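Local atomic coordinates of putative dehydrogenase (Amycolatopsis orientalis, PDB entry 5A9S), a protein that probably reduces imines to amines as an NADPH-dependent oxidoreductase, with NADP bound in a Rossmann-type domain. Residues Q4-T9 / E145-T150; S62-V67 / V90-N95; A221-I226 / S281-I286; M240-L245 / L268-V273. All coordinates share one frame; numbering follows the deposited sequence.

Contact 1 of 4, residues Q4-T9 / E145-T150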
# COMPACT_ATOMS: atom_id res chain seq x y z
N GLN A 4 -11.76 -18.52 33.28
CA GLN A 4 -10.52 -18.57 32.52
C GLN A 4 -10.38 -19.85 31.74
O GLN A 4 -9.54 -19.91 30.84
CB GLN A 4 -9.30 -18.43 33.44
CG GLN A 4 -9.21 -17.11 34.19
CD GLN A 4 -8.97 -15.95 33.25
OE1 GLN A 4 -8.00 -15.93 32.47
NE2 GLN A 4 -9.87 -14.97 33.29
N ASN A 5 -11.16 -20.88 32.12
CA ASN A 5 -11.12 -22.18 31.46
C ASN A 5 -12.39 -22.47 30.62
O ASN A 5 -12.70 -23.61 30.30
CB ASN A 5 -10.85 -23.25 32.55
CG ASN A 5 -9.68 -22.85 33.47
OD1 ASN A 5 -9.89 -22.52 34.66
ND2 ASN A 5 -8.44 -22.81 32.91
N LEU A 6 -13.11 -21.40 30.28
CA LEU A 6 -14.42 -21.46 29.62
C LEU A 6 -14.46 -22.61 28.58
O LEU A 6 -13.59 -22.63 27.76
CB LEU A 6 -14.62 -20.11 28.91
CG LEU A 6 -15.86 -19.93 28.02
CD1 LEU A 6 -17.12 -20.16 28.84
CD2 LEU A 6 -15.90 -18.55 27.36
N PRO A 7 -15.44 -23.55 28.62
CA PRO A 7 -15.52 -24.50 27.49
C PRO A 7 -15.82 -23.75 26.20
O PRO A 7 -16.53 -22.78 26.23
CB PRO A 7 -16.70 -25.44 27.84
CG PRO A 7 -17.38 -24.82 28.98
CD PRO A 7 -16.36 -23.96 29.71
N VAL A 8 -15.22 -24.19 25.12
CA VAL A 8 -15.50 -23.60 23.79
C VAL A 8 -15.61 -24.72 22.82
O VAL A 8 -14.90 -25.68 22.93
CB VAL A 8 -14.38 -22.65 23.27
CG1 VAL A 8 -14.80 -21.96 21.97
CG2 VAL A 8 -14.09 -21.61 24.33
N THR A 9 -16.53 -24.59 21.86
CA THR A 9 -16.61 -25.47 20.74
C THR A 9 -16.15 -24.74 19.46
O THR A 9 -16.57 -23.63 19.20
CB THR A 9 -18.04 -25.90 20.52
OG1 THR A 9 -18.50 -26.68 21.63
CG2 THR A 9 -18.16 -26.71 19.23
N GLU A 145 -18.37 -7.89 25.19
CA GLU A 145 -17.77 -7.62 26.47
C GLU A 145 -17.76 -8.89 27.31
O GLU A 145 -16.77 -9.10 28.03
CB GLU A 145 -18.51 -6.53 27.23
CG GLU A 145 -18.28 -5.11 26.72
CD GLU A 145 -16.82 -4.70 26.76
OE1 GLU A 145 -16.16 -4.97 27.79
OE2 GLU A 145 -16.32 -4.12 25.76
N GLU A 146 -18.78 -9.74 27.20
CA GLU A 146 -18.75 -11.03 27.93
C GLU A 146 -17.61 -11.99 27.52
O GLU A 146 -17.07 -12.67 28.37
CB GLU A 146 -20.06 -11.79 27.78
CG GLU A 146 -20.24 -12.86 28.83
CD GLU A 146 -21.56 -13.63 28.67
OE1 GLU A 146 -22.43 -13.22 27.85
OE2 GLU A 146 -21.71 -14.65 29.39
N TYR A 147 -17.28 -12.04 26.23
CA TYR A 147 -16.32 -13.00 25.70
C TYR A 147 -15.02 -12.44 25.22
O TYR A 147 -14.19 -13.18 24.75
CB TYR A 147 -17.04 -13.79 24.60
CG TYR A 147 -18.12 -14.69 25.19
CD1 TYR A 147 -17.78 -15.80 25.91
CD2 TYR A 147 -19.47 -14.40 25.03
CE1 TYR A 147 -18.74 -16.61 26.48
CE2 TYR A 147 -20.44 -15.23 25.57
CZ TYR A 147 -20.07 -16.32 26.30
OH TYR A 147 -21.02 -17.15 26.85
N LYS A 148 -14.87 -11.13 25.34
CA LYS A 148 -13.67 -10.35 24.98
C LYS A 148 -12.37 -10.99 25.44
O LYS A 148 -11.41 -11.11 24.67
CB LYS A 148 -13.78 -8.94 25.66
CG LYS A 148 -12.96 -7.85 25.03
CD LYS A 148 -12.48 -6.80 26.03
CE LYS A 148 -13.61 -6.08 26.74
NZ LYS A 148 -13.83 -6.56 28.13
N GLU A 149 -12.31 -11.38 26.70
CA GLU A 149 -11.10 -11.92 27.29
C GLU A 149 -10.78 -13.26 26.66
O GLU A 149 -9.64 -13.52 26.32
CB GLU A 149 -11.22 -12.07 28.81
CG GLU A 149 -9.88 -12.09 29.53
CD GLU A 149 -10.00 -12.00 31.06
OE1 GLU A 149 -10.76 -11.15 31.55
OE2 GLU A 149 -9.32 -12.76 31.76
N THR A 150 -11.81 -14.10 26.44
CA THR A 150 -11.59 -15.36 25.71
C THR A 150 -11.16 -15.07 24.28
O THR A 150 -10.19 -15.66 23.79
CB THR A 150 -12.84 -16.23 25.71
OG1 THR A 150 -13.20 -16.55 27.07
CG2 THR A 150 -12.62 -17.52 24.92

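Contact 2 of 4, residues S62-V67 / V90-N95. With NAP (NADP nicotinamide-adenine-dinucleotide phosphate), chain D.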
# COMPACT_ATOMS: atom_id res chain seq x y z
N SER A 62 -20.84 -26.53 24.86
CA SER A 62 -20.28 -25.20 25.23
C SER A 62 -21.33 -24.15 25.07
O SER A 62 -22.22 -24.29 24.22
CB SER A 62 -19.06 -24.85 24.38
OG SER A 62 -18.19 -25.95 24.25
N ARG A 63 -21.23 -23.09 25.85
CA ARG A 63 -22.04 -21.92 25.65
C ARG A 63 -21.45 -21.07 24.49
O ARG A 63 -22.22 -20.45 23.74
CB ARG A 63 -22.17 -21.04 26.90
CG ARG A 63 -23.24 -19.99 26.66
CD ARG A 63 -23.51 -18.98 27.75
NE ARG A 63 -24.60 -18.12 27.25
CZ ARG A 63 -24.55 -16.80 26.98
NH1 ARG A 63 -23.46 -16.06 27.18
NH2 ARG A 63 -25.65 -16.21 26.53
N LEU A 64 -20.13 -21.00 24.38
CA LEU A 64 -19.48 -20.28 23.26
C LEU A 64 -19.12 -21.22 22.11
O LEU A 64 -18.35 -22.19 22.31
CB LEU A 64 -18.23 -19.59 23.71
CG LEU A 64 -17.52 -18.72 22.64
CD1 LEU A 64 -18.38 -17.53 22.27
CD2 LEU A 64 -16.15 -18.30 23.11
N LEU A 65 -19.63 -20.88 20.91
CA LEU A 65 -19.44 -21.65 19.68
C LEU A 65 -18.70 -20.80 18.62
O LEU A 65 -19.21 -19.80 18.12
CB LEU A 65 -20.78 -22.12 19.11
CG LEU A 65 -21.87 -22.64 20.07
CD1 LEU A 65 -23.19 -22.82 19.35
CD2 LEU A 65 -21.45 -23.93 20.82
N VAL A 66 -17.50 -21.22 18.29
CA VAL A 66 -16.67 -20.52 17.35
C VAL A 66 -16.82 -21.26 16.06
O VAL A 66 -16.52 -22.44 16.01
CB VAL A 66 -15.21 -20.49 17.83
CG1 VAL A 66 -14.32 -19.91 16.74
CG2 VAL A 66 -15.13 -19.71 19.12
N VAL A 67 -17.32 -20.58 15.02
CA VAL A 67 -17.61 -21.18 13.71
C VAL A 67 -16.66 -20.65 12.65
O VAL A 67 -16.54 -19.45 12.46
CB VAL A 67 -19.08 -20.96 13.28
CG1 VAL A 67 -19.36 -21.70 11.98
CG2 VAL A 67 -20.02 -21.47 14.36
N VAL A 90 -24.01 -18.76 22.22
CA VAL A 90 -23.44 -17.65 21.45
C VAL A 90 -22.60 -18.20 20.32
O VAL A 90 -21.72 -18.98 20.55
CB VAL A 90 -22.55 -16.71 22.32
CG1 VAL A 90 -21.81 -15.72 21.45
CG2 VAL A 90 -23.40 -15.96 23.33
N VAL A 91 -22.88 -17.73 19.12
CA VAL A 91 -22.06 -18.02 17.95
C VAL A 91 -21.15 -16.85 17.59
O VAL A 91 -21.62 -15.74 17.46
CB VAL A 91 -22.96 -18.31 16.74
CG1 VAL A 91 -22.16 -18.37 15.43
CG2 VAL A 91 -23.67 -19.63 16.98
N VAL A 92 -19.86 -17.15 17.39
CA VAL A 92 -18.88 -16.25 16.86
C VAL A 92 -18.56 -16.77 15.50
O VAL A 92 -17.90 -17.80 15.40
CB VAL A 92 -17.62 -16.22 17.75
CG1 VAL A 92 -16.53 -15.34 17.16
CG2 VAL A 92 -18.02 -15.73 19.14
N ASN A 93 -19.09 -16.12 14.46
CA ASN A 93 -18.94 -16.61 13.09
C ASN A 93 -17.80 -15.91 12.40
O ASN A 93 -17.84 -14.70 12.12
CB ASN A 93 -20.24 -16.41 12.35
CG ASN A 93 -20.23 -16.93 10.92
OD1 ASN A 93 -19.31 -17.60 10.47
ND2 ASN A 93 -21.28 -16.58 10.20
N LEU A 94 -16.79 -16.68 12.06
CA LEU A 94 -15.53 -16.14 11.56
C LEU A 94 -15.33 -16.36 10.06
O LEU A 94 -14.23 -16.17 9.55
CB LEU A 94 -14.39 -16.75 12.35
CG LEU A 94 -13.75 -16.07 13.58
CD1 LEU A 94 -14.30 -14.76 14.05
CD2 LEU A 94 -13.60 -17.00 14.72
N ASN A 95 -16.40 -16.74 9.38
CA ASN A 95 -16.30 -16.91 7.98
C ASN A 95 -17.45 -16.54 7.08
O ASN A 95 -17.75 -17.29 6.17
CB ASN A 95 -15.62 -18.21 7.54
CG ASN A 95 -15.03 -18.12 6.12
OD1 ASN A 95 -14.61 -17.08 5.70
ND2 ASN A 95 -15.00 -19.21 5.41
PA NAP D . -11.71 -23.21 4.08
O1A NAP D . -11.57 -24.09 2.84
O2A NAP D . -12.16 -21.78 3.85
O5B NAP D . -12.77 -23.98 5.02
C5B NAP D . -12.61 -25.37 5.27
C4B NAP D . -13.52 -25.75 6.41
O4B NAP D . -14.89 -25.45 6.08
C3B NAP D . -13.45 -27.25 6.65
O3B NAP D . -13.58 -27.49 8.04
C2B NAP D . -14.66 -27.75 5.90
O2B NAP D . -15.14 -29.03 6.32
C1B NAP D . -15.66 -26.65 6.18
N9A NAP D . -16.79 -26.77 5.24
C8A NAP D . -16.78 -26.55 3.91
N7A NAP D . -18.00 -26.79 3.37
C5A NAP D . -18.78 -27.20 4.38
C6A NAP D . -20.19 -27.62 4.52
N6A NAP D . -20.97 -27.64 3.42
N1A NAP D . -20.62 -27.96 5.76
C2A NAP D . -19.83 -27.93 6.84
N3A NAP D . -18.54 -27.55 6.78
C4A NAP D . -17.98 -27.18 5.61
O3 NAP D . -10.38 -23.37 5.06
PN NAP D . -10.00 -22.71 6.51
O1N NAP D . -8.54 -22.33 6.49
O2N NAP D . -10.58 -23.42 7.75
O5D NAP D . -10.73 -21.29 6.40
C5D NAP D . -11.89 -20.88 7.11
C4D NAP D . -12.09 -19.40 6.77
O4D NAP D . -11.26 -18.47 7.48
C3D NAP D . -11.82 -19.10 5.28
O3D NAP D . -12.92 -19.34 4.40
C2D NAP D . -11.33 -17.68 5.20
O2D NAP D . -12.27 -16.83 4.58
C1D NAP D . -11.01 -17.30 6.66
N1N NAP D . -9.61 -16.80 6.66
C2N NAP D . -8.61 -17.60 6.17
C3N NAP D . -7.27 -17.17 6.12
C7N NAP D . -6.21 -18.09 5.59
O7N NAP D . -5.24 -17.56 5.02
N7N NAP D . -6.32 -19.42 5.74
C4N NAP D . -6.94 -15.89 6.59
C5N NAP D . -7.96 -15.08 7.08
C6N NAP D . -9.30 -15.55 7.10
P2B NAP D . -14.52 -30.36 5.63
O1X NAP D . -15.47 -31.44 6.10
O2X NAP D . -14.77 -30.15 4.15
O3X NAP D . -13.05 -30.35 6.11

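Contact 3 of 4, residues A221-I226 / S281-I286. With CA (calcium ion), chain C.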
# COMPACT_ATOMS: atom_id res chain seq x y z
N ALA A 221 -2.88 12.78 3.62
CA ALA A 221 -2.94 14.12 3.07
C ALA A 221 -4.17 14.22 2.14
O ALA A 221 -4.95 15.16 2.24
CB ALA A 221 -1.67 14.46 2.27
N GLU A 222 -4.38 13.26 1.24
CA GLU A 222 -5.53 13.39 0.34
C GLU A 222 -6.89 13.26 1.07
O GLU A 222 -7.88 13.75 0.58
CB GLU A 222 -5.43 12.36 -0.79
CG GLU A 222 -4.38 12.67 -1.87
CD GLU A 222 -4.72 13.86 -2.75
OE1 GLU A 222 -5.95 14.15 -3.04
OE2 GLU A 222 -3.73 14.54 -3.14
N ALA A 223 -6.94 12.53 2.19
CA ALA A 223 -8.23 12.22 2.85
C ALA A 223 -8.81 13.54 3.35
O ALA A 223 -8.16 14.21 4.14
CB ALA A 223 -8.04 11.24 4.00
N PRO A 224 -9.99 13.94 2.86
CA PRO A 224 -10.48 15.26 3.21
C PRO A 224 -10.68 15.46 4.73
O PRO A 224 -10.64 16.57 5.20
CB PRO A 224 -11.77 15.40 2.40
CG PRO A 224 -12.17 14.02 2.03
CD PRO A 224 -10.89 13.23 1.92
N THR A 225 -10.86 14.41 5.52
CA THR A 225 -11.13 14.60 6.95
C THR A 225 -9.98 14.26 7.83
O THR A 225 -10.18 14.08 9.00
CB THR A 225 -12.36 13.79 7.40
OG1 THR A 225 -12.15 12.41 7.10
CG2 THR A 225 -13.60 14.30 6.70
N ILE A 226 -8.75 14.17 7.29
CA ILE A 226 -7.57 14.05 8.15
C ILE A 226 -6.62 15.22 7.92
O ILE A 226 -6.34 15.57 6.77
CB ILE A 226 -6.84 12.75 7.89
CG1 ILE A 226 -7.75 11.61 8.36
CG2 ILE A 226 -5.51 12.73 8.61
CD1 ILE A 226 -7.20 10.25 8.10
N SER A 281 -8.71 17.45 -6.71
CA SER A 281 -7.78 16.65 -5.96
C SER A 281 -7.80 15.16 -6.45
O SER A 281 -8.78 14.72 -7.04
CB SER A 281 -8.19 16.69 -4.50
OG SER A 281 -7.16 16.14 -3.74
N TYR A 282 -6.72 14.43 -6.20
CA TYR A 282 -6.61 12.98 -6.53
C TYR A 282 -7.79 12.23 -5.89
O TYR A 282 -8.38 11.38 -6.52
CB TYR A 282 -5.27 12.34 -6.05
CG TYR A 282 -5.03 10.98 -6.74
CD1 TYR A 282 -5.63 9.82 -6.29
CD2 TYR A 282 -4.19 10.88 -7.83
CE1 TYR A 282 -5.48 8.61 -6.96
CE2 TYR A 282 -4.01 9.68 -8.50
CZ TYR A 282 -4.64 8.55 -8.05
OH TYR A 282 -4.43 7.37 -8.68
N TYR A 283 -8.15 12.60 -4.68
CA TYR A 283 -9.15 11.85 -3.89
C TYR A 283 -10.45 11.79 -4.60
O TYR A 283 -11.17 10.79 -4.48
CB TYR A 283 -9.36 12.47 -2.50
CG TYR A 283 -9.98 11.53 -1.50
CD1 TYR A 283 -11.37 11.43 -1.37
CD2 TYR A 283 -9.18 10.77 -0.65
CE1 TYR A 283 -11.95 10.58 -0.44
CE2 TYR A 283 -9.74 9.94 0.30
CZ TYR A 283 -11.13 9.85 0.38
OH TYR A 283 -11.66 9.00 1.26
N SER A 284 -10.73 12.80 -5.43
CA SER A 284 -11.98 12.84 -6.18
C SER A 284 -12.17 11.72 -7.21
O SER A 284 -13.30 11.43 -7.62
CB SER A 284 -12.20 14.23 -6.80
OG SER A 284 -11.29 14.49 -7.85
N VAL A 285 -11.10 11.03 -7.60
CA VAL A 285 -11.24 9.76 -8.32
C VAL A 285 -12.33 8.86 -7.66
O VAL A 285 -13.10 8.16 -8.37
CB VAL A 285 -9.90 9.01 -8.36
CG1 VAL A 285 -10.07 7.56 -8.77
CG2 VAL A 285 -8.92 9.68 -9.29
N ILE A 286 -12.42 8.88 -6.34
CA ILE A 286 -13.43 8.10 -5.61
C ILE A 286 -14.88 8.29 -6.07
O ILE A 286 -15.67 7.32 -6.07
CB ILE A 286 -13.33 8.34 -4.08
CG1 ILE A 286 -13.95 7.17 -3.33
CG2 ILE A 286 -14.01 9.68 -3.64
CD1 ILE A 286 -13.83 7.28 -1.81
CA CA C . -6.03 15.04 4.51
O HOH W 1 -4.52 15.85 -5.22
O HOH W 2 -6.75 17.39 3.76

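Contact 4 of 4, residues M240-L245 / L268-V273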
# COMPACT_ATOMS: atom_id res chain seq x y z
N MET A 240 -1.49 16.83 -13.26
CA MET A 240 -0.07 16.61 -12.95
C MET A 240 0.22 15.11 -12.87
O MET A 240 1.29 14.61 -13.33
CB MET A 240 0.34 17.35 -11.63
CG MET A 240 0.61 18.87 -11.80
SD MET A 240 -0.27 20.03 -10.69
CE MET A 240 0.66 19.71 -9.18
N ASN A 241 -0.71 14.37 -12.25
CA ASN A 241 -0.53 12.94 -12.04
C ASN A 241 -0.63 12.19 -13.35
O ASN A 241 0.08 11.18 -13.53
CB ASN A 241 -1.51 12.40 -10.98
CG ASN A 241 -1.19 12.90 -9.60
OD1 ASN A 241 -1.87 13.76 -9.07
ND2 ASN A 241 -0.10 12.40 -9.03
N VAL A 242 -1.49 12.65 -14.29
CA VAL A 242 -1.49 11.95 -15.64
C VAL A 242 -0.11 12.06 -16.34
O VAL A 242 0.39 11.11 -16.89
CB VAL A 242 -2.72 12.09 -16.58
CG1 VAL A 242 -3.82 12.99 -16.06
CG2 VAL A 242 -2.28 12.42 -18.02
N THR A 243 0.53 13.20 -16.25
CA THR A 243 1.90 13.32 -16.76
C THR A 243 2.87 12.37 -16.09
O THR A 243 3.70 11.76 -16.77
CB THR A 243 2.41 14.78 -16.60
OG1 THR A 243 1.43 15.65 -17.16
CG2 THR A 243 3.72 15.00 -17.29
N THR A 244 2.81 12.25 -14.76
CA THR A 244 3.67 11.33 -14.06
C THR A 244 3.41 9.90 -14.56
O THR A 244 4.34 9.17 -14.87
CB THR A 244 3.46 11.43 -12.54
OG1 THR A 244 3.75 12.77 -12.14
CG2 THR A 244 4.33 10.46 -11.77
N LEU A 245 2.16 9.51 -14.68
CA LEU A 245 1.85 8.18 -15.18
C LEU A 245 2.39 7.92 -16.61
O LEU A 245 2.82 6.79 -16.92
CB LEU A 245 0.35 7.94 -15.08
CG LEU A 245 -0.01 7.31 -13.69
CD1 LEU A 245 -1.49 7.54 -13.40
CD2 LEU A 245 0.29 5.83 -13.54
N LEU A 268 -7.86 5.45 -15.65
CA LEU A 268 -8.74 5.81 -14.58
C LEU A 268 -8.73 7.31 -14.36
O LEU A 268 -9.77 7.93 -14.25
CB LEU A 268 -8.31 5.09 -13.32
CG LEU A 268 -9.03 5.49 -12.05
CD1 LEU A 268 -10.50 5.14 -12.20
CD2 LEU A 268 -8.38 4.77 -10.87
N LEU A 269 -7.53 7.88 -14.28
CA LEU A 269 -7.35 9.35 -14.17
C LEU A 269 -7.95 10.10 -15.37
O LEU A 269 -8.61 11.10 -15.18
CB LEU A 269 -5.87 9.68 -14.03
CG LEU A 269 -5.34 9.87 -12.62
CD1 LEU A 269 -6.00 9.00 -11.56
CD2 LEU A 269 -3.83 9.76 -12.57
N ASP A 270 -7.75 9.60 -16.59
CA ASP A 270 -8.37 10.21 -17.79
C ASP A 270 -9.88 10.23 -17.65
O ASP A 270 -10.49 11.21 -18.02
CB ASP A 270 -8.04 9.44 -19.09
CG ASP A 270 -6.55 9.51 -19.48
OD1 ASP A 270 -5.84 10.40 -19.02
OD2 ASP A 270 -6.09 8.62 -20.24
N ARG A 271 -10.48 9.16 -17.09
CA ARG A 271 -11.93 9.14 -16.86
C ARG A 271 -12.29 10.19 -15.84
O ARG A 271 -13.26 10.92 -16.04
CB ARG A 271 -12.46 7.75 -16.45
CG ARG A 271 -12.86 6.99 -17.70
CD ARG A 271 -13.48 5.61 -17.47
NE ARG A 271 -12.49 4.70 -16.98
CZ ARG A 271 -12.40 4.21 -15.75
NH1 ARG A 271 -13.32 4.47 -14.80
NH2 ARG A 271 -11.38 3.40 -15.48
N ALA A 272 -11.49 10.34 -14.80
CA ALA A 272 -11.78 11.34 -13.78
C ALA A 272 -11.72 12.76 -14.35
O ALA A 272 -12.61 13.58 -14.04
CB ALA A 272 -10.91 11.20 -12.53
N VAL A 273 -10.70 13.06 -15.16
CA VAL A 273 -10.57 14.43 -15.74
C VAL A 273 -11.77 14.72 -16.69
O VAL A 273 -12.33 15.81 -16.66
CB VAL A 273 -9.18 14.81 -16.36
CG1 VAL A 273 -8.00 13.96 -15.89
CG2 VAL A 273 -9.23 14.82 -17.87

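Contact 1 of 4, residues Q4-T9 / E145-T150
Gln4 reaches out from the N-terminal loop to Glu149, near the end of helix 141-152. From CB, CG lies beside the backbone N (chi1 -63°), and the chain then bends at chi2 (-66°), swinging the amide toward the helix. CD carries both amide atoms; of the two, NE2 gives a nearly straight hydrogen bond to Glu149 OE2 at 2.7 Å, while OE1 lies 3.5 Å from that same OE2. The acceptor lies almost in the amide plane, but the donor comes in from above the carboxylate plane, the two planes being 44° apart. The extended chain of Glu149 lets the carboxylate reach the amide at the exposed side of the contact.

Further in, Leu6 takes over with one branch. Its CD2 sits at the edge of the Tyr147 ring, 3.6 Å from CE1, and 3.4 Å from Thr150 OG1, crossing both side chains at about a right angle. Tyr147 OH is hydrogen-bonded to Arg63 NH1. Val8 adds a looser methyl contact from CG2 to Thr150 CG2. The chemistry is thus graded: a hydrogen bond probably strengthened by the carboxylate's charge on the exposed side, then carbon that excludes water where the helix settles against strand 8-11, an inner strand of the sheet.

Contact 2 of 4, residues S62-V67 / V90-N95
Arg63 lays one face of its guanidinium over Val90 CG2, which stands 3.9 Å from NH1 and toward the rim of the group. With CG opposite the backbone N (chi1 -170°) and the chain extended to NE, the guanidinium reaches Val90, while its nitrogens bind Glu146, Tyr147 and Gly88. Next to it, Leu64 CD1 touches two valines, 3.6 Å from Val92 CG2 and a little farther from Val90 CG1; helix 141-152 packs on this face. Val66 continues it, its CG1 lying 3.6 Å from Leu94 CD2. Leu65, Val67, Val91 and Asn93 lie on the reverse face, where Val67 CG2 is 3.9 Å from Val91 CG1. Leu64 and Val92, like Val67 and Val91, meet at a slant.

Strands 64-67 and 90-93 are parallel neighbours in the Rossmann-type sheet, tied by five backbone hydrogen bonds from Val90 N to Arg63 O through to Leu94 N to Val67 O. Beta-branched valine suits such extended chain. At the end of the strand, Asn93 OD1 accepts from Asn95 N at 3.2 Å, the donor standing above the carbonyl plane; this is an Asx turn. ND2 of Asn93 bonds to Tyr116 OH. A leucine in place of Asn93 would probably leave that hydroxyl and the Asn95 amide without their mates and let the turn drift. Asn95 ND2 bonds to Leu69 O, and OD1 takes a hydrogen bond from hydroxyl O2D of the nicotinamide ribose, at 2.6 Å.

Contact 3 of 4, residues A221-I226 / S281-I286
Glu222, the last residue of helix 199-222, receives Ser281 OG and the backbone N of Tyr283 on a single oxygen, OE1. It stands just ahead of a type I beta turn, Ala223 to Ile226, that wraps a calcium ion. The OG to OE1 distance in the model, 2.4 Å, is very short and its exact value doubtful; Tyr283 N is 3.2 Å from OE1 and approaches from above the carboxylate plane. The other oxygen, OE2, accepts from Ala235 N and from a water at 2.6 Å, which in turn accepts from Tyr282 N. One buried carboxylate thereby holds the beginning of the 3-10 segment 283-286; the bend at chi2 (-70°) turns it toward Ser281. An alanine at Glu222 would probably leave Ser281 OG and the Tyr283 amide without their acceptor and let the C-terminal segment shift.

Calcium is bound by Ala221 O, Ala223 O and Ile226 O, with Lys220 O and a water; because these are main-chain carbonyls, the side chains need not supply oxygen. Outward, the Tyr283 ring packs against the turn. Pro224, whose ring suits the turn's second position, sets CD over one face, 3.6 Å from the tyrosine centroid and 6° from the ring normal, a CH-pi contact.

Contact 4 of 4, residues M240-L245 / L268-V273
Asp270 and Asn241 supply the flat groups among the touching residues, and neither is stacked on a partner across the contact. The Asp270 carboxylate brushes the opposite helix with one oxygen: OD1 is 4.2 Å from Val242 CG2, a van der Waals approach, while OD2 is paired with Lys266 in a salt bridge. An acid is probably tolerated here because the site is partly exposed and Lys266 balances its charge. Asn241 makes its contact through carbon, with CB 3.9 Å from Leu269 CD2.

The main work falls to Leu269. Its CD2 branch points between Asn241 and Leu245, and it presses on Leu245 CD1 at 3.3 Å, tighter than usual for two methyl groups; the side chains meet at about a right angle. Both Leu269 torsions (chi1 -95°, chi2 33°) lie away from the common staggered values, consistent with a squeezed position. On its other branch, Leu269 CD1 meets Tyr282 and Val285 of the C-terminal segment. Val242 stands beside it, reaching Leu269 CB with CG1 and, at 4.3 Å, Val273 CG1, one turn after Leu269 on the second helix. The closest CA pair is Val242 and Leu269, 6.6 Å apart; the short valine side chain suits this point. No hydrogen bond joins the two segments. Their axes pass 10.0 Å apart at 157°, the nearly antiparallel arrangement of an alpha-helical hairpin, formed here by consecutive helices 238-255 and 260-277 of the helical C-terminal domain.

How the contacts relate
Contacts 1 and 2 belong to the cofactor-binding domain and contacts 3 and 4 to the helical C-terminal domain, on opposite sides of the chain's centre; the centres of contacts 1 and 4 are about 52 Å apart. Contact 2 is the buried core, built on backbone bonds between strands, whereas contact 1 runs from an exposed amide-carboxylate pair to the same sheet and meets contact 2 through Tyr147 and Arg63. Contact 3 is also buried, but a carboxylate, a water and a proline-on-tyrosine contact do the joining. Contact 4 is only partly buried and almost wholly apolar. These last two adjoin each other, the C-terminal segment of contact 3 packing on the helical hairpin of contact 4.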